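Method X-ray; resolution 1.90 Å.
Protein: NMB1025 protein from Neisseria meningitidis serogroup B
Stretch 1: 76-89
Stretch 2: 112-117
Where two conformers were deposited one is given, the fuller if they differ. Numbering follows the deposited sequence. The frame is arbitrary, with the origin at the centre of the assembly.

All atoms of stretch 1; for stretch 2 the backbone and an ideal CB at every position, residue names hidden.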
# COMPACT_ATOMS: atom_id res chain seq x y z
N ARG B 76 -13.91 -8.75 1.26
CA ARG B 76 -14.73 -8.73 2.46
C ARG B 76 -14.69 -10.08 3.17
O ARG B 76 -14.71 -10.17 4.40
CB ARG B 76 -16.17 -8.36 2.11
CG ARG B 76 -17.13 -8.47 3.29
CD ARG B 76 -18.58 -8.25 2.90
NE ARG B 76 -19.43 -8.24 4.09
CZ ARG B 76 -19.53 -7.22 4.95
NH1 ARG B 76 -18.83 -6.11 4.76
NH2 ARG B 76 -20.34 -7.31 6.00
N ASP B 77 -14.60 -11.13 2.36
CA ASP B 77 -14.69 -12.49 2.80
C ASP B 77 -13.72 -13.37 1.99
O ASP B 77 -13.95 -13.60 0.81
CB ASP B 77 -16.15 -12.96 2.64
CG ASP B 77 -16.40 -14.31 3.27
OD1 ASP B 77 -17.46 -14.50 3.90
OD2 ASP B 77 -15.53 -15.19 3.15
N MSE B 78 -12.65 -13.85 2.62
CA MSE B 78 -11.63 -14.68 1.95
C MSE B 78 -12.20 -15.97 1.35
O MSE B 78 -11.52 -16.65 0.58
CB MSE B 78 -10.44 -14.97 2.88
CG MSE B 78 -9.19 -15.61 2.19
SE MSE B 78 -8.27 -14.48 0.83
CE MSE B 78 -8.01 -12.94 1.96
N GLY B 79 -13.44 -16.30 1.68
CA GLY B 79 -14.16 -17.36 0.99
C GLY B 79 -14.33 -17.11 -0.51
O GLY B 79 -14.63 -18.04 -1.26
N ASP B 80 -14.13 -15.87 -0.95
CA ASP B 80 -14.33 -15.49 -2.36
C ASP B 80 -13.02 -15.46 -3.15
O ASP B 80 -12.99 -14.97 -4.28
CB ASP B 80 -15.00 -14.11 -2.46
CG ASP B 80 -16.45 -14.12 -2.00
OD1 ASP B 80 -17.12 -15.16 -2.11
OD2 ASP B 80 -16.92 -13.05 -1.54
N TYR B 81 -11.95 -15.98 -2.55
CA TYR B 81 -10.60 -15.98 -3.13
C TYR B 81 -10.54 -16.61 -4.52
O TYR B 81 -10.12 -15.96 -5.48
CB TYR B 81 -9.62 -16.66 -2.18
CG TYR B 81 -8.15 -16.47 -2.49
CD1 TYR B 81 -7.58 -15.19 -2.53
CD2 TYR B 81 -7.32 -17.56 -2.72
CE1 TYR B 81 -6.21 -15.02 -2.79
CE2 TYR B 81 -5.96 -17.40 -2.98
CZ TYR B 81 -5.42 -16.13 -3.02
OH TYR B 81 -4.07 -15.97 -3.28
N ALA B 82 -10.94 -17.87 -4.63
CA ALA B 82 -10.90 -18.58 -5.92
C ALA B 82 -11.76 -17.91 -6.99
O ALA B 82 -11.35 -17.84 -8.15
CB ALA B 82 -11.27 -20.06 -5.76
N GLU B 83 -12.92 -17.40 -6.60
CA GLU B 83 -13.82 -16.72 -7.53
C GLU B 83 -13.20 -15.43 -8.07
O GLU B 83 -13.28 -15.16 -9.27
CB GLU B 83 -15.18 -16.41 -6.88
CG GLU B 83 -16.24 -15.94 -7.87
CD GLU B 83 -17.66 -15.95 -7.30
OE1 GLU B 83 -17.85 -16.46 -6.18
OE2 GLU B 83 -18.58 -15.45 -7.97
N MSE B 84 -12.61 -14.64 -7.17
CA MSE B 84 -11.92 -13.41 -7.54
C MSE B 84 -10.77 -13.76 -8.48
O MSE B 84 -10.72 -13.23 -9.60
CB MSE B 84 -11.43 -12.65 -6.30
CG MSE B 84 -10.71 -11.30 -6.57
SE MSE B 84 -8.84 -11.50 -7.18
CE MSE B 84 -8.65 -9.74 -7.95
N ASN B 85 -9.91 -14.68 -8.04
CA ASN B 85 -8.76 -15.17 -8.82
C ASN B 85 -9.08 -15.60 -10.24
O ASN B 85 -8.31 -15.30 -11.15
CB ASN B 85 -8.06 -16.35 -8.10
CG ASN B 85 -7.26 -15.90 -6.89
OD1 ASN B 85 -6.91 -14.73 -6.76
ND2 ASN B 85 -6.96 -16.84 -6.01
N GLY B 86 -10.20 -16.29 -10.43
CA GLY B 86 -10.62 -16.73 -11.76
C GLY B 86 -10.76 -15.57 -12.74
O GLY B 86 -10.39 -15.69 -13.91
N VAL B 87 -11.28 -14.45 -12.25
CA VAL B 87 -11.47 -13.28 -13.08
C VAL B 87 -10.14 -12.52 -13.24
O VAL B 87 -9.77 -12.16 -14.36
CB VAL B 87 -12.63 -12.40 -12.55
CG1 VAL B 87 -12.75 -11.10 -13.35
CG2 VAL B 87 -13.94 -13.20 -12.60
N TRP B 88 -9.44 -12.32 -12.13
CA TRP B 88 -8.11 -11.72 -12.13
C TRP B 88 -7.15 -12.43 -13.07
O TRP B 88 -6.52 -11.78 -13.91
CB TRP B 88 -7.54 -11.71 -10.70
CG TRP B 88 -6.11 -11.29 -10.59
CD1 TRP B 88 -5.02 -12.11 -10.61
CD2 TRP B 88 -5.61 -9.96 -10.41
NE1 TRP B 88 -3.87 -11.37 -10.46
CE2 TRP B 88 -4.20 -10.04 -10.35
CE3 TRP B 88 -6.22 -8.70 -10.33
CZ2 TRP B 88 -3.39 -8.92 -10.18
CZ3 TRP B 88 -5.40 -7.58 -10.17
CH2 TRP B 88 -4.01 -7.70 -10.10
N ASP B 89 -7.05 -13.75 -12.95
CA ASP B 89 -6.17 -14.58 -13.77
C ASP B 89 -6.39 -14.44 -15.27
O ASP B 89 -5.43 -14.48 -16.04
CB ASP B 89 -6.28 -16.07 -13.39
CG ASP B 89 -5.68 -16.36 -12.04
OD1 ASP B 89 -5.07 -15.45 -11.44
OD2 ASP B 89 -5.82 -17.51 -11.58
N UNK B 112 -20.20 -4.60 -0.92
CA UNK B 112 -18.94 -4.66 -1.67
C UNK B 112 -18.09 -5.83 -1.20
O UNK B 112 -17.74 -5.92 -0.03
CB UNK B 112 -18.16 -3.35 -1.52
N UNK B 113 -17.75 -6.71 -2.13
CA UNK B 113 -17.02 -7.94 -1.82
C UNK B 113 -15.55 -7.85 -2.20
O UNK B 113 -14.74 -8.70 -1.81
CB UNK B 113 -17.66 -9.13 -2.54
N UNK B 114 -15.20 -6.80 -2.97
CA UNK B 114 -13.83 -6.60 -3.46
C UNK B 114 -13.50 -5.13 -3.71
O UNK B 114 -14.36 -4.33 -4.09
CB UNK B 114 -13.62 -7.39 -4.75
N UNK B 115 -12.25 -4.77 -3.46
CA UNK B 115 -11.71 -3.46 -3.76
C UNK B 115 -10.27 -3.68 -4.18
O UNK B 115 -9.54 -4.44 -3.54
CB UNK B 115 -11.82 -2.51 -2.57
N UNK B 116 -9.85 -3.05 -5.27
CA UNK B 116 -8.48 -3.25 -5.77
C UNK B 116 -7.78 -1.91 -5.92
O UNK B 116 -8.31 -0.98 -6.56
CB UNK B 116 -8.49 -3.99 -7.11
N UNK B 117 -6.60 -1.82 -5.30
CA UNK B 117 -5.77 -0.63 -5.27
C UNK B 117 -4.52 -0.87 -6.11
O UNK B 117 -3.74 -1.77 -5.84
CB UNK B 117 -5.40 -0.26 -3.83

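Stretch 2 begins in a loop and enters a strand at position 114, while stretch 1 passes through a loop and a short 3-10 segment into a helix. The axes of helix and strand run in broadly similar directions, at 46°, and come no closer than 11.5 Å, so side chains must bridge the gap.

At position 112 the CA-to-CB bond points sideways, and no atom of stretch 1 lies within 5.5 Å of the ideal CB. Stretch 1 therefore places little restriction here, and almost any side chain, large ones included, would be compatible. The backbone matters more, because its carbonyl faces Arg 76. The residue is Trp 112, whose indole leads away from stretch 1. Its O lies 3.6 Å from Arg 76 CB, and a water joins the two residues, donating to Trp 112 O (2.7 Å) and accepting from Arg 76 NH1 (2.8 Å).

Position 113 is the most informative. With phi/psi of -104/-12 its backbone is not extended, and its carbonyl O accepts a hydrogen bond from Arg 76 N at 3.2 Å, an interaction open to any residue. The CB points sideways, yet its ideal position is 4.1 Å from Asp 80 OD2, and the carboxylate of Asp 77 lies farther along the same side. Two acidic groups favour a long basic side chain, arginine or lysine; a shorter polar donor could address Asp 80 alone. The residue is Arg 113, deposited in two conformers, of which one is described. Arg 113 NE donates to Asp 80 OD2 at 2.8 Å, forming a salt bridge in which the oxygen sits at the guanidinium edge, near its plane; a weak bond from Arg 113 NH1 reaches the same Asp 80 OD2 at 3.3 Å. Asp 77 OD1 is 4.1 Å from Arg 113 NH1, a favourable pairing of charges but beyond a salt bridge. A second water, between the two stretches, accepts from Asp 77 N and lies within hydrogen-bonding distance of Asp 80 OD2 and Arg 113 O.

Position 114 starts the strand. Its CB points sideways, 5.2 Å from Met 84 CG, so a modest apolar side chain would suit, and a beta-branched one fits the extended backbone. It is Val 114, with chi1 in p; its CG2 meets Met 84 CG at 4.3 Å.

Position 115 is out of reach of stretch 1, which leaves its identity undetermined. It is Glu 115, with its side chain extended from CB to CD.

At position 116 the CB points toward the helix, but no atom of stretch 1 lies within 5.5 Å of the ideal CB. Ahead are the selenomethionine Met 84 and the ring of Trp 88, so isoleucine, leucine or methionine could fill the space. Ile 116 does so: its CD1 touches Met 84 CE at 3.5 Å and approaches Trp 88 CE3 obliquely at 4.5 Å.

Position 117 is again out of reach and unconstrained from this side; it is Lys 117, whose NZ is hydrogen-bonded elsewhere in the structure.

Stretch 2 112-117: WRVEIK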
# COMPACT_ATOMS: atom_id res chain seq x y z
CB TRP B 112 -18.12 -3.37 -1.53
CG TRP B 112 -18.76 -2.12 -2.08
CD1 TRP B 112 -19.83 -2.03 -2.93
CD2 TRP B 112 -18.31 -0.78 -1.84
NE1 TRP B 112 -20.09 -0.71 -3.21
CE2 TRP B 112 -19.17 0.08 -2.56
CE3 TRP B 112 -17.27 -0.22 -1.08
CZ2 TRP B 112 -19.02 1.47 -2.54
CZ3 TRP B 112 -17.12 1.16 -1.07
CH2 TRP B 112 -18.00 1.99 -1.79
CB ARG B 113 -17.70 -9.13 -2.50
CG ARG B 113 -19.21 -9.17 -2.30
CD ARG B 113 -19.73 -10.59 -2.32
NE ARG B 113 -19.14 -11.39 -1.26
CZ ARG B 113 -19.70 -11.58 -0.07
NH1 ARG B 113 -19.09 -12.33 0.83
NH2 ARG B 113 -20.87 -11.03 0.21
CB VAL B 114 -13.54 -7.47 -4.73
CG1 VAL B 114 -14.44 -7.05 -5.92
CG2 VAL B 114 -12.05 -7.45 -5.11
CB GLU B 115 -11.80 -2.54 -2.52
CG GLU B 115 -11.29 -1.11 -2.73
CD GLU B 115 -11.65 -0.16 -1.58
OE1 GLU B 115 -12.56 -0.47 -0.79
OE2 GLU B 115 -11.01 0.91 -1.47
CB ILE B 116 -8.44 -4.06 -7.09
CG1 ILE B 116 -9.14 -5.41 -6.90
CG2 ILE B 116 -7.00 -4.24 -7.59
CD1 ILE B 116 -9.28 -6.26 -8.18
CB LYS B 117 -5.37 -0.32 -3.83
CG LYS B 117 -4.44 0.89 -3.66
CD LYS B 117 -5.23 2.15 -3.42
CE LYS B 117 -4.40 3.15 -2.66
NZ LYS B 117 -5.00 4.51 -2.76
O HOH W 1 -17.66 -4.98 2.48
O HOH W 2 -15.66 -10.97 -0.41
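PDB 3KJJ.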